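Local atomic coordinates of xylose isomerase-like TIM barrel (Anabaena variabilis ATCC 29413, PDB entry 2QW5), a protein that is probably a zinc-dependent isomerase or epimerase of sugars or sugar phosphates, and binds D-xylose and a zinc ion in a TIM-barrel pocket. Residues Ser85-Ser97 and Glu106-Thr118. Residues are numbered along the deposited sequence; the frame is centred on the assembly and turned at random.
Sequences STNVGATRTFDPS and EALEYLKSRVDIT. With XLS (D-xylose), chain C.
Phe-94 and Tyr-110 lie face on face in an offset stack, with centroids 4.5 Å apart and planes only 10° from parallel. The shift sets Tyr-110 CB over the Phe-94 ring, 4.0 Å from its centroid, as a CH-pi contact. Phe-94 CB in turn sits 3.4 Å from Tyr-110 CD2. Tyr-60 of helix 60-76 touches both side chains.

Two hydrogen bonds join the segments. With chi1 at 163°, Tyr-110 turns its ring away from its own backbone N and out from the helix to the loop after strand 83-87. There its OH donates to Gly-89 O at 2.7 Å, with the donor tilted 22° from the carbonyl plane. Thr-86 OG1 donates to Thr-118 OG1 at 2.8 Å. Thr-118 OG1 in turn donates to Arg-114 O, which also accepts the backbone N-H of Thr-118 from the opposite face. This chain of bonds ties a barrel strand to the helix backbone.

Apolar packing fills in between. Both methyls of Val-88 rest on Arg-114 CB and CG, while the bent Arg-114 chain carries its guanidinium away to Asp-63. Ala-107 CB packs against the loop backbone, 3.4 Å from Pro-96 N. Pro-96 CG also meets Leu-111 CD1.

A leucine in place of Tyr-110 would probably leave Gly-89 O without its hydroxyl donor and Phe-94 without its stacking partner.

The contact joins the first two elements of a beta-alpha-beta unit of the TIM barrel. Asn-87 points away from the helix into the pocket, where its OD1 accepts from xylose O4 at 2.8 Å. The tethers at Thr-86 and Gly-89 flank this residue along the chain, so the helix probably helps to position the sugar-binding amide.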
loop_
_atom_site.group_PDB
_atom_site.type_symbol
_atom_site.label_atom_id
_atom_site.label_comp_id
_atom_site.label_asym_id
_atom_site.label_seq_id
_atom_site.Cartn_x
_atom_site.Cartn_y
_atom_site.Cartn_z
ATOM N N SER A 85 -18.662 11.554 27.748
ATOM C CA SER A 85 -17.434 12.212 27.275
ATOM C C SER A 85 -17.350 11.880 25.761
ATOM O O SER A 85 -17.988 10.948 25.282
ATOM C CB SER A 85 -16.222 11.729 28.044
ATOM O OG SER A 85 -16.021 10.345 27.865
ATOM N N THR A 86 -16.610 12.673 25.003
ATOM C CA THR A 86 -16.473 12.456 23.573
ATOM C C THR A 86 -15.028 12.202 23.166
ATOM O O THR A 86 -14.083 12.702 23.818
ATOM C CB THR A 86 -17.024 13.622 22.734
ATOM O OG1 THR A 86 -16.268 14.810 23.025
ATOM C CG2 THR A 86 -18.444 13.833 22.990
ATOM N N ASN A 87 -14.884 11.398 22.114
ATOM C CA ASN A 87 -13.619 11.112 21.477
ATOM C C ASN A 87 -13.683 11.731 20.063
ATOM O O ASN A 87 -14.544 11.399 19.242
ATOM C CB ASN A 87 -13.327 9.627 21.442
ATOM C CG ASN A 87 -11.950 9.329 20.959
ATOM O OD1 ASN A 87 -11.662 9.497 19.790
ATOM N ND2 ASN A 87 -11.103 8.843 21.847
ATOM N N VAL A 88 -12.759 12.637 19.813
ATOM C CA VAL A 88 -12.717 13.421 18.598
ATOM C C VAL A 88 -11.288 13.499 18.114
ATOM O O VAL A 88 -10.394 13.729 18.909
ATOM C CB VAL A 88 -13.255 14.876 18.821
ATOM C CG1 VAL A 88 -13.032 15.707 17.597
ATOM C CG2 VAL A 88 -14.783 14.857 19.148
ATOM N N GLY A 89 -11.107 13.335 16.816
ATOM C CA GLY A 89 -9.792 13.422 16.195
ATOM C C GLY A 89 -9.718 14.386 15.048
ATOM O O GLY A 89 -10.674 14.547 14.291
ATOM N N ALA A 90 -8.564 15.052 14.925
ATOM C CA ALA A 90 -8.258 15.850 13.744
ATOM C C ALA A 90 -8.086 14.845 12.597
ATOM O O ALA A 90 -7.747 13.666 12.826
ATOM C CB ALA A 90 -6.945 16.663 13.939
ATOM N N THR A 91 -8.341 15.312 11.378
ATOM C CA THR A 91 -8.271 14.492 10.168
ATOM C C THR A 91 -7.334 15.148 9.190
ATOM O O THR A 91 -6.925 16.280 9.381
ATOM C CB THR A 91 -9.642 14.302 9.529
ATOM O OG1 THR A 91 -10.095 15.494 8.885
ATOM C CG2 THR A 91 -10.676 13.876 10.573
ATOM N N ARG A 92 -6.976 14.421 8.142
ATOM C CA ARG A 92 -6.077 14.976 7.112
ATOM C C ARG A 92 -6.567 16.343 6.557
ATOM O O ARG A 92 -5.751 17.270 6.343
ATOM C CB ARG A 92 -5.877 13.982 5.971
ATOM C CG ARG A 92 -4.623 14.308 5.149
ATOM C CD ARG A 92 -4.823 13.971 3.719
ATOM N NE ARG A 92 -5.171 12.572 3.564
ATOM C CZ ARG A 92 -5.970 12.070 2.615
ATOM N NH1 ARG A 92 -6.592 12.832 1.692
ATOM N NH2 ARG A 92 -6.181 10.761 2.622
ATOM N N THR A 93 -7.873 16.450 6.325
ATOM C CA THR A 93 -8.522 17.707 5.890
ATOM C C THR A 93 -8.580 18.707 7.053
ATOM O O THR A 93 -8.040 19.829 6.950
ATOM C CB THR A 93 -9.912 17.436 5.307
ATOM O OG1 THR A 93 -9.760 16.538 4.202
ATOM C CG2 THR A 93 -10.594 18.686 4.833
ATOM N N PHE A 94 -9.176 18.287 8.165
ATOM C CA PHE A 94 -9.372 19.146 9.343
ATOM C C PHE A 94 -8.145 19.045 10.205
ATOM O O PHE A 94 -8.149 18.417 11.280
ATOM C CB PHE A 94 -10.635 18.761 10.094
ATOM C CG PHE A 94 -11.848 18.809 9.255
ATOM C CD1 PHE A 94 -12.213 19.999 8.585
ATOM C CD2 PHE A 94 -12.634 17.669 9.088
ATOM C CE1 PHE A 94 -13.355 20.039 7.774
ATOM C CE2 PHE A 94 -13.782 17.703 8.282
ATOM C CZ PHE A 94 -14.143 18.889 7.634
ATOM N N ASP A 95 -7.076 19.690 9.721
ATOM C CA ASP A 95 -5.749 19.641 10.338
ATOM C C ASP A 95 -5.306 21.026 10.845
ATOM O O ASP A 95 -4.904 21.884 10.050
ATOM C CB ASP A 95 -4.741 19.036 9.352
ATOM C CG ASP A 95 -3.330 18.925 9.916
ATOM O OD1 ASP A 95 -3.103 19.174 11.121
ATOM O OD2 ASP A 95 -2.424 18.582 9.120
ATOM N N PRO A 96 -5.339 21.220 12.177
ATOM C CA PRO A 96 -4.916 22.497 12.740
ATOM C C PRO A 96 -3.429 22.779 12.708
ATOM O O PRO A 96 -3.041 23.900 13.000
ATOM C CB PRO A 96 -5.416 22.428 14.185
ATOM C CG PRO A 96 -5.403 21.002 14.519
ATOM C CD PRO A 96 -5.843 20.323 13.237
ATOM N N SER A 97 -2.623 21.775 12.383
ATOM C CA SER A 97 -1.173 21.898 12.249
ATOM C C SER A 97 -0.746 22.136 10.792
ATOM O O SER A 97 0.459 22.117 10.480
ATOM C CB SER A 97 -0.489 20.635 12.810
ATOM O OG SER A 97 -0.792 19.490 12.021
ATOM N N GLU A 106 -10.417 26.262 8.957
ATOM C CA GLU A 106 -11.459 25.234 8.726
ATOM C C GLU A 106 -11.373 24.101 9.761
ATOM O O GLU A 106 -12.403 23.526 10.145
ATOM C CB GLU A 106 -11.439 24.758 7.257
ATOM C CG GLU A 106 -12.006 25.865 6.346
ATOM C CD GLU A 106 -11.743 25.679 4.841
ATOM O OE1 GLU A 106 -11.373 24.571 4.399
ATOM O OE2 GLU A 106 -11.942 26.680 4.094
ATOM N N ALA A 107 -10.157 23.799 10.221
ATOM C CA ALA A 107 -9.925 22.795 11.258
ATOM C C ALA A 107 -10.473 23.298 12.608
ATOM O O ALA A 107 -11.086 22.536 13.361
ATOM C CB ALA A 107 -8.445 22.465 11.349
ATOM N N LEU A 108 -10.237 24.575 12.910
ATOM C CA LEU A 108 -10.797 25.220 14.119
ATOM C C LEU A 108 -12.326 25.161 14.145
ATOM O O LEU A 108 -12.919 24.863 15.197
ATOM C CB LEU A 108 -10.344 26.670 14.212
ATOM C CG LEU A 108 -10.720 27.503 15.447
ATOM C CD1 LEU A 108 -10.256 26.844 16.743
ATOM C CD2 LEU A 108 -10.159 28.980 15.289
ATOM N N GLU A 109 -12.957 25.431 13.003
ATOM C CA GLU A 109 -14.445 25.357 12.932
ATOM C C GLU A 109 -14.951 23.951 13.138
ATOM O O GLU A 109 -16.006 23.748 13.783
ATOM C CB GLU A 109 -15.025 26.028 11.664
ATOM C CG GLU A 109 -14.718 27.562 11.591
ATOM C CD GLU A 109 -15.281 28.423 12.806
ATOM O OE1 GLU A 109 -16.498 28.290 13.123
ATOM O OE2 GLU A 109 -14.511 29.241 13.424
ATOM N N TYR A 110 -14.220 22.981 12.585
ATOM C CA TYR A 110 -14.512 21.561 12.795
ATOM C C TYR A 110 -14.424 21.227 14.295
ATOM O O TYR A 110 -15.342 20.650 14.851
ATOM C CB TYR A 110 -13.582 20.680 11.946
ATOM C CG TYR A 110 -13.498 19.243 12.362
ATOM C CD1 TYR A 110 -14.546 18.348 12.125
ATOM C CD2 TYR A 110 -12.362 18.771 13.020
ATOM C CE1 TYR A 110 -14.457 17.013 12.531
ATOM C CE2 TYR A 110 -12.265 17.454 13.437
ATOM C CZ TYR A 110 -13.304 16.575 13.189
ATOM O OH TYR A 110 -13.143 15.265 13.619
ATOM N N LEU A 111 -13.330 21.624 14.933
ATOM C CA LEU A 111 -13.130 21.336 16.366
ATOM C C LEU A 111 -14.152 22.074 17.237
ATOM O O LEU A 111 -14.657 21.477 18.195
ATOM C CB LEU A 111 -11.687 21.582 16.786
ATOM C CG LEU A 111 -10.646 20.671 16.137
ATOM C CD1 LEU A 111 -9.160 21.199 16.324
ATOM C CD2 LEU A 111 -10.721 19.268 16.650
ATOM N N LYS A 112 -14.521 23.311 16.850
ATOM C CA LYS A 112 -15.597 24.091 17.574
ATOM C C LYS A 112 -16.948 23.408 17.451
ATOM O O LYS A 112 -17.749 23.370 18.429
ATOM C CB LYS A 112 -15.710 25.526 17.094
ATOM C CG LYS A 112 -14.544 26.465 17.481
ATOM C CD LYS A 112 -14.789 27.837 16.876
ATOM C CE LYS A 112 -13.831 28.873 17.417
ATOM N NZ LYS A 112 -14.005 30.212 16.775
ATOM N N SER A 113 -17.218 22.859 16.270
ATOM C CA SER A 113 -18.446 22.044 16.063
ATOM C C SER A 113 -18.486 20.857 17.009
ATOM O O SER A 113 -19.553 20.501 17.569
ATOM C CB SER A 113 -18.532 21.511 14.610
ATOM O OG SER A 113 -19.457 20.451 14.513
ATOM N N ARG A 114 -17.347 20.198 17.154
ATOM C CA ARG A 114 -17.271 19.019 17.992
ATOM C C ARG A 114 -17.366 19.424 19.456
ATOM O O ARG A 114 -18.031 18.720 20.232
ATOM C CB ARG A 114 -16.093 18.124 17.622
ATOM C CG ARG A 114 -16.356 17.108 16.472
ATOM C CD ARG A 114 -17.013 17.631 15.193
ATOM N NE ARG A 114 -17.572 16.542 14.390
ATOM C CZ ARG A 114 -18.582 16.639 13.526
ATOM N NH1 ARG A 114 -19.225 17.778 13.300
ATOM N NH2 ARG A 114 -18.948 15.554 12.858
ATOM N N VAL A 115 -16.771 20.563 19.833
ATOM C CA VAL A 115 -16.984 21.107 21.200
ATOM C C VAL A 115 -18.541 21.312 21.414
ATOM O O VAL A 115 -19.040 20.958 22.441
ATOM C CB VAL A 115 -16.213 22.440 21.497
ATOM C CG1 VAL A 115 -16.648 23.062 22.845
ATOM C CG2 VAL A 115 -14.654 22.270 21.486
ATOM N N ASP A 116 -19.246 21.931 20.454
ATOM C CA ASP A 116 -20.708 22.142 20.545
ATOM C C ASP A 116 -21.484 20.861 20.732
ATOM O O ASP A 116 -22.399 20.800 21.554
ATOM C CB ASP A 116 -21.286 22.834 19.304
ATOM C CG ASP A 116 -20.824 24.282 19.140
ATOM O OD1 ASP A 116 -20.314 24.882 20.103
ATOM O OD2 ASP A 116 -21.034 24.826 18.034
ATOM N N ILE A 117 -21.122 19.835 19.961
ATOM C CA ILE A 117 -21.757 18.492 20.088
ATOM C C ILE A 117 -21.517 17.888 21.496
ATOM O O ILE A 117 -22.401 17.266 22.098
ATOM C CB ILE A 117 -21.168 17.538 18.978
ATOM C CG1 ILE A 117 -21.675 17.963 17.594
ATOM C CG2 ILE A 117 -21.398 16.054 19.292
ATOM C CD1 ILE A 117 -20.977 17.207 16.452
ATOM N N THR A 118 -20.292 18.040 22.005
ATOM C CA THR A 118 -19.933 17.548 23.351
ATOM C C THR A 118 -20.870 18.158 24.380
ATOM O O THR A 118 -21.508 17.414 25.126
ATOM C CB THR A 118 -18.444 17.838 23.709
ATOM O OG1 THR A 118 -17.639 17.214 22.728
ATOM C CG2 THR A 118 -18.071 17.261 25.113
HETATM C C1 XLS C . -7.171 5.638 19.632
HETATM C C2 XLS C . -7.706 7.009 19.238
HETATM C C3 XLS C . -8.506 7.021 17.888
HETATM C C4 XLS C . -9.706 7.948 17.877
HETATM O O1 XLS C . -5.922 5.388 20.288
HETATM O O2 XLS C . -8.412 7.626 20.314
HETATM O O3 XLS C . -9.014 5.787 17.376
HETATM O O4 XLS C . -9.292 9.208 18.322
#